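Long-range contacts in citrinin polyketide synthase (Monascus purpureus, PDB 5MPT), which builds the keto-aldehyde precursor of the mycotoxin citrinin from malonyl-CoA units as a multidomain non-reducing synthase, and is represented here by its C-methyltransferase (CMeT) domain: residues A[20-25]-A[189-193]; A[25-29]-A[363-369]. One frame throughout, in Å; residues are numbered along the deposited sequence.

Interaction 1 of 2, residues A[20-25]-A[189-193]; sequences AFRIAK and QAEFF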
loop_
_atom_site.group_PDB
_atom_site.type_symbol
_atom_site.label_atom_id
_atom_site.label_comp_id
_atom_site.label_asym_id
_atom_site.label_seq_id
_atom_site.Cartn_x
_atom_site.Cartn_y
_atom_site.Cartn_z
ATOM N N ALA A 20 -8.222 -3.391 -22.720
ATOM C CA ALA A 20 -7.929 -4.249 -21.579
ATOM C C ALA A 20 -8.283 -3.569 -20.263
ATOM O O ALA A 20 -8.831 -4.208 -19.354
ATOM C CB ALA A 20 -6.470 -4.687 -21.571
ATOM N N PHE A 21 -7.944 -2.284 -20.109
ATOM C CA PHE A 21 -8.236 -1.641 -18.833
ATOM C C PHE A 21 -9.732 -1.543 -18.598
ATOM O O PHE A 21 -10.203 -1.750 -17.471
ATOM C CB PHE A 21 -7.626 -0.258 -18.760
ATOM C CG PHE A 21 -7.643 0.292 -17.343
ATOM C CD1 PHE A 21 -6.810 -0.240 -16.387
ATOM C CD2 PHE A 21 -8.570 1.246 -16.958
ATOM C CE1 PHE A 21 -6.854 0.203 -15.067
ATOM C CE2 PHE A 21 -8.623 1.701 -15.630
ATOM C CZ PHE A 21 -7.752 1.181 -14.694
ATOM N N ARG A 22 -10.498 -1.235 -19.646
ATOM C CA ARG A 22 -11.937 -1.129 -19.469
ATOM C C ARG A 22 -12.509 -2.450 -18.982
ATOM O O ARG A 22 -13.295 -2.486 -18.022
ATOM C CB ARG A 22 -12.615 -0.697 -20.761
ATOM C CG ARG A 22 -14.145 -0.556 -20.649
ATOM C CD ARG A 22 -14.781 -0.352 -22.025
ATOM N NE ARG A 22 -14.444 -1.450 -22.936
ATOM C CZ ARG A 22 -13.496 -1.413 -23.873
ATOM N NH1 ARG A 22 -13.285 -2.485 -24.630
ATOM N NH2 ARG A 22 -12.762 -0.315 -24.074
ATOM N N ILE A 23 -12.074 -3.557 -19.588
ATOM C CA ILE A 23 -12.548 -4.878 -19.170
ATOM C C ILE A 23 -12.206 -5.135 -17.706
ATOM O O ILE A 23 -13.040 -5.606 -16.929
ATOM C CB ILE A 23 -11.957 -5.965 -20.081
ATOM C CG1 ILE A 23 -12.636 -5.912 -21.445
ATOM C CG2 ILE A 23 -12.154 -7.327 -19.482
ATOM C CD1 ILE A 23 -11.903 -6.687 -22.535
ATOM N N ALA A 24 -10.962 -4.845 -17.306
ATOM C CA ALA A 24 -10.565 -5.080 -15.927
ATOM C C ALA A 24 -11.367 -4.191 -14.980
ATOM O O ALA A 24 -11.927 -4.666 -13.970
ATOM C CB ALA A 24 -9.053 -4.853 -15.801
ATOM N N LYS A 25 -11.514 -2.917 -15.355
ATOM C CA LYS A 25 -12.223 -1.936 -14.541
ATOM C C LYS A 25 -13.647 -2.392 -14.258
ATOM O O LYS A 25 -14.121 -2.308 -13.119
ATOM C CB LYS A 25 -12.228 -0.582 -15.267
ATOM C CG LYS A 25 -12.971 0.535 -14.508
ATOM C CD LYS A 25 -12.796 1.870 -15.223
ATOM C CE LYS A 25 -13.548 2.979 -14.532
ATOM N NZ LYS A 25 -13.418 4.256 -15.258
ATOM N N GLN A 189 -6.422 -8.506 -10.129
ATOM C CA GLN A 189 -7.057 -7.724 -11.183
ATOM C C GLN A 189 -6.025 -7.203 -12.182
ATOM O O GLN A 189 -6.273 -7.167 -13.392
ATOM C CB GLN A 189 -7.853 -6.588 -10.540
ATOM C CG GLN A 189 -8.614 -5.768 -11.548
ATOM C CD GLN A 189 -9.346 -4.622 -10.902
ATOM O OE1 GLN A 189 -8.916 -4.116 -9.882
ATOM N NE2 GLN A 189 -10.461 -4.196 -11.498
ATOM N N ALA A 190 -4.844 -6.835 -11.697
ATOM C CA ALA A 190 -3.796 -6.409 -12.599
ATOM C C ALA A 190 -3.333 -7.552 -13.481
ATOM O O ALA A 190 -3.018 -7.324 -14.656
ATOM C CB ALA A 190 -2.627 -5.802 -11.796
ATOM N N GLU A 191 -3.255 -8.775 -12.944
ATOM C CA GLU A 191 -2.978 -9.936 -13.797
ATOM C C GLU A 191 -3.969 -10.028 -14.952
ATOM O O GLU A 191 -3.580 -10.250 -16.094
ATOM C CB GLU A 191 -3.008 -11.234 -13.004
ATOM C CG GLU A 191 -1.973 -11.334 -11.896
ATOM C CD GLU A 191 -2.160 -12.617 -11.111
ATOM O OE1 GLU A 191 -2.423 -12.522 -9.887
ATOM O OE2 GLU A 191 -2.077 -13.709 -11.729
ATOM N N PHE A 192 -5.266 -9.911 -14.659
ATOM C CA PHE A 192 -6.297 -9.998 -15.687
ATOM C C PHE A 192 -6.125 -8.906 -16.738
ATOM O O PHE A 192 -6.172 -9.163 -17.958
ATOM C CB PHE A 192 -7.675 -9.937 -14.995
ATOM C CG PHE A 192 -8.825 -9.957 -15.930
ATOM C CD1 PHE A 192 -8.927 -10.934 -16.918
ATOM C CD2 PHE A 192 -9.821 -8.996 -15.827
ATOM C CE1 PHE A 192 -10.052 -10.974 -17.747
ATOM C CE2 PHE A 192 -10.920 -9.006 -16.682
ATOM C CZ PHE A 192 -11.037 -9.996 -17.635
ATOM N N PHE A 193 -5.852 -7.687 -16.286
ATOM C CA PHE A 193 -5.623 -6.591 -17.206
ATOM C C PHE A 193 -4.463 -6.922 -18.138
ATOM O O PHE A 193 -4.569 -6.808 -19.371
ATOM C CB PHE A 193 -5.347 -5.310 -16.423
ATOM C CG PHE A 193 -4.660 -4.257 -17.228
ATOM C CD1 PHE A 193 -5.288 -3.682 -18.324
ATOM C CD2 PHE A 193 -3.380 -3.843 -16.891
ATOM C CE1 PHE A 193 -4.675 -2.730 -19.102
ATOM C CE2 PHE A 193 -2.749 -2.875 -17.655
ATOM C CZ PHE A 193 -3.388 -2.317 -18.780
#

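Interaction 2 of 2, residues A[25-29]-A[363-369]; sequences KEATD and DWTEGTR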
loop_
_atom_site.group_PDB
_atom_site.type_symbol
_atom_site.label_atom_id
_atom_site.label_comp_id
_atom_site.label_asym_id
_atom_site.label_seq_id
_atom_site.Cartn_x
_atom_site.Cartn_y
_atom_site.Cartn_z
ATOM N N LYS A 25 -11.514 -2.917 -15.355
ATOM C CA LYS A 25 -12.223 -1.936 -14.541
ATOM C C LYS A 25 -13.647 -2.392 -14.258
ATOM O O LYS A 25 -14.121 -2.308 -13.119
ATOM C CB LYS A 25 -12.228 -0.582 -15.267
ATOM C CG LYS A 25 -12.971 0.535 -14.508
ATOM C CD LYS A 25 -12.796 1.870 -15.223
ATOM C CE LYS A 25 -13.548 2.979 -14.532
ATOM N NZ LYS A 25 -13.418 4.256 -15.258
ATOM N N GLU A 26 -14.356 -2.849 -15.285
ATOM C CA GLU A 26 -15.745 -3.247 -15.064
ATOM C C GLU A 26 -15.879 -4.473 -14.172
ATOM O O GLU A 26 -16.963 -4.705 -13.657
ATOM C CB GLU A 26 -16.432 -3.479 -16.405
ATOM C CG GLU A 26 -16.540 -2.171 -17.178
ATOM C CD GLU A 26 -17.138 -2.291 -18.569
ATOM O OE1 GLU A 26 -17.429 -3.419 -19.027
ATOM O OE2 GLU A 26 -17.310 -1.223 -19.203
ATOM N N ALA A 27 -14.814 -5.241 -13.968
ATOM C CA ALA A 27 -14.840 -6.433 -13.134
ATOM C C ALA A 27 -14.362 -6.166 -11.706
ATOM O O ALA A 27 -14.170 -7.125 -10.957
ATOM C CB ALA A 27 -13.962 -7.517 -13.753
ATOM N N THR A 28 -14.142 -4.902 -11.326
ATOM C CA THR A 28 -13.584 -4.592 -10.004
ATOM C C THR A 28 -14.363 -5.266 -8.868
ATOM O O THR A 28 -13.770 -5.940 -8.023
ATOM C CB THR A 28 -13.514 -3.066 -9.783
ATOM O OG1 THR A 28 -12.730 -2.464 -10.817
ATOM C CG2 THR A 28 -12.853 -2.728 -8.455
ATOM N N ASP A 29 -15.687 -5.091 -8.837
ATOM C CA ASP A 29 -16.516 -5.696 -7.791
ATOM C C ASP A 29 -16.444 -7.215 -7.821
ATOM O O ASP A 29 -16.459 -7.869 -6.772
ATOM C CB ASP A 29 -17.955 -5.257 -7.942
ATOM C CG ASP A 29 -18.188 -3.836 -7.528
ATOM O OD1 ASP A 29 -17.480 -3.358 -6.625
ATOM O OD2 ASP A 29 -19.111 -3.196 -8.070
ATOM N N ASP A 363 -6.967 6.758 -15.879
ATOM C CA ASP A 363 -8.191 6.041 -15.531
ATOM C C ASP A 363 -7.927 5.245 -14.254
ATOM O O ASP A 363 -6.776 5.075 -13.828
ATOM C CB ASP A 363 -8.632 5.145 -16.696
ATOM C CG ASP A 363 -10.128 4.757 -16.640
ATOM O OD1 ASP A 363 -10.836 5.116 -15.675
ATOM O OD2 ASP A 363 -10.600 4.100 -17.601
ATOM N N TRP A 364 -8.994 4.762 -13.614
ATOM C CA TRP A 364 -8.782 3.908 -12.446
ATOM C C TRP A 364 -9.972 2.995 -12.228
ATOM O O TRP A 364 -11.054 3.215 -12.769
ATOM C CB TRP A 364 -8.521 4.702 -11.167
ATOM C CG TRP A 364 -9.546 5.746 -10.858
ATOM C CD1 TRP A 364 -10.720 5.584 -10.173
ATOM C CD2 TRP A 364 -9.471 7.124 -11.210
ATOM N NE1 TRP A 364 -11.387 6.781 -10.097
ATOM C CE2 TRP A 364 -10.634 7.745 -10.721
ATOM C CE3 TRP A 364 -8.534 7.897 -11.913
ATOM C CZ2 TRP A 364 -10.881 9.102 -10.903
ATOM C CZ3 TRP A 364 -8.786 9.234 -12.092
ATOM C CH2 TRP A 364 -9.948 9.824 -11.586
ATOM N N THR A 365 -9.728 1.937 -11.455
ATOM C CA THR A 365 -10.766 0.983 -11.101
ATOM C C THR A 365 -11.780 1.631 -10.183
ATOM O O THR A 365 -11.441 2.490 -9.352
ATOM C CB THR A 365 -10.163 -0.236 -10.410
ATOM O OG1 THR A 365 -9.353 0.204 -9.314
ATOM C CG2 THR A 365 -9.285 -1.012 -11.379
ATOM N N GLU A 366 -13.031 1.188 -10.329
ATOM C CA GLU A 366 -14.120 1.628 -9.482
ATOM C C GLU A 366 -15.171 0.537 -9.445
ATOM O O GLU A 366 -15.219 -0.346 -10.311
ATOM C CB GLU A 366 -14.716 2.953 -9.965
ATOM C CG GLU A 366 -15.167 3.029 -11.377
ATOM C CD GLU A 366 -15.316 4.486 -11.811
ATOM O OE1 GLU A 366 -15.133 5.387 -10.954
ATOM O OE2 GLU A 366 -15.614 4.734 -12.994
ATOM N N GLY A 367 -16.021 0.631 -8.435
ATOM C CA GLY A 367 -17.113 -0.311 -8.271
ATOM C C GLY A 367 -18.152 0.194 -7.297
ATOM O O GLY A 367 -18.024 1.266 -6.704
ATOM N N THR A 368 -19.187 -0.626 -7.106
ATOM C CA THR A 368 -20.242 -0.310 -6.147
ATOM C C THR A 368 -19.928 -0.794 -4.738
ATOM O O THR A 368 -20.448 -0.225 -3.764
ATOM C CB THR A 368 -21.571 -0.920 -6.612
ATOM O OG1 THR A 368 -21.479 -2.348 -6.556
ATOM C CG2 THR A 368 -21.888 -0.487 -8.034
ATOM N N ARG A 369 -19.094 -1.815 -4.594
ATOM C CA ARG A 369 -18.705 -2.247 -3.267
ATOM C C ARG A 369 -17.831 -1.193 -2.586
ATOM O O ARG A 369 -17.028 -0.521 -3.244
ATOM C CB ARG A 369 -17.973 -3.587 -3.355
ATOM C CG ARG A 369 -18.876 -4.722 -3.823
ATOM C CD ARG A 369 -18.103 -6.032 -3.947
ATOM N NE ARG A 369 -19.008 -7.089 -4.394
ATOM C CZ ARG A 369 -19.780 -7.797 -3.572
ATOM N NH1 ARG A 369 -19.741 -7.548 -2.256
ATOM N NH2 ARG A 369 -20.587 -8.745 -4.049
HETATM O O HOH W 1 -16.670 -0.783 -12.669
HETATM O O HOH W 2 -17.169 -3.083 -10.841
HETATM O O HOH W 3 -19.762 -8.405 -6.937
#

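Interaction 1 of 2, residues A[20-25]-A[189-193]
The ring of F21 turns its edge toward the face of F193, a T-shaped pair with centroids 5.8 Å apart and planes at 83°. The atom that leads is F21 CD1, which stands over the rim of the F193 ring and not over its middle. At the edge of that same ring, in its plane, sits the backbone of A20, whose C comes within 3.6 Å of F193 CD1. These rings belong to two helices, 14-26 and 181-198, that run roughly antiparallel on one side of the Rossmann-like sheet of the CMeT domain. With CG anti to the backbone N (chi1 161°), F193 sends its ring across to helix 14-26 while its CB stays back against A24 CB, 3.8 Å away. The small A24 lets the backbones close in here, the CA atoms of A24 and F193 being 5.3 Å apart. Beneath the pair lies the sheet itself: F21 and F193 both touch I379 of strand 375-381, and F193 also reaches L312 of strand 309-316.

F192 works nearer the solvent. Its ring meets I23 CG2 obliquely, the closest atoms being F192 CZ and I23 CG2 at 3.4 Å, and the two side chains cross at about a right angle; the CD2 side of the ring rests near A24 CA.

Q189 supplies the polar link. Extended from CB onward, its chain carries the amide over to the last turn of helix 14-26. Q189 NE2 donates to A24 O at 2.9 Å; A24 O lies almost in the plane of the Q189 amide, while NE2 stands above the plane of the A24 carbonyl, 64° out of it.

Interaction 2 of 2, residues A[25-29]-A[363-369]
K25 reaches across to strand 361-364 and the loop after it, and its chain can be followed atom by atom. With CG anti to the backbone N and every later torsion also near 180°, the chain is stretched to its full length. Beyond CB, the atoms CG, CD and CE all run past the carbonyl oxygen of W364, closing to 3.1 Å between K25 CE and W364 O; CG is also near T365 CA, and CE nears the carboxylate of E366. At the tip, K25 NZ gives D363 OD1 a salt-bridging hydrogen bond of 2.8 Å on the syn lone pair, and makes a longer salt bridge of 3.2 Å to E366 OE2. D363 OD1 takes a second bond from W364 N, above the carboxylate plane, which probably helps hold the acid in place.

The turn between helices 14-26 and 28-34 has its own grip. T28 OG1 donates to K25 O at 2.7 Å and packs against T365 CB, while T28 CB lies against E366 O. A water lies within bonding distance of K25 O and of that same E366 oxygen and may bridge them.

Farther on, D29 aims its carboxylate at the loop backbone. D29 OD2 accepts T368 N at 2.7 Å through its syn lone pair, and T368 OG1 at 2.9 Å from above the plane. The other oxygen, D29 OD1, takes R369 N at 3.0 Å, again above the plane, so one carboxylate fixes two successive peptide N-H groups. R369 lays its aliphatic chain beside D29 OD1.

T365 OG1 bonds L377 N of strand 375-381. A salt-bridge network and the D29 carboxylate thus fasten the junction of helices 14-26 and 28-34 to edge strand 361-364 and the loop that follows it, in a seven-stranded sheet whose 3-2-1-4-5-7-6 order is that of class I SAM-dependent methyltransferases.

How the interactions relate
The centres of the two interactions lie about 10 Å apart, and both use helix 14-26, with K25 common to both. Along the chain their segments alternate: 20-25, 25-29, 189-193, 363-369. The N-terminal helix thus rests against helix 181-198 in interaction 1 and, from its last turn onward, against the edge strand and the loop after it in interaction 2. Q189 NE2 ties them together through a probable hydrogen bond to T28 OG1, 2.9 Å away, and the F21 ring packs on D363 and W364, with F21 CE2 3.6 Å from D363 CG. N-terminal residues are in this way packed against the 361-364 and 375-381 end of the methyltransferase sheet, together with helix 181-198.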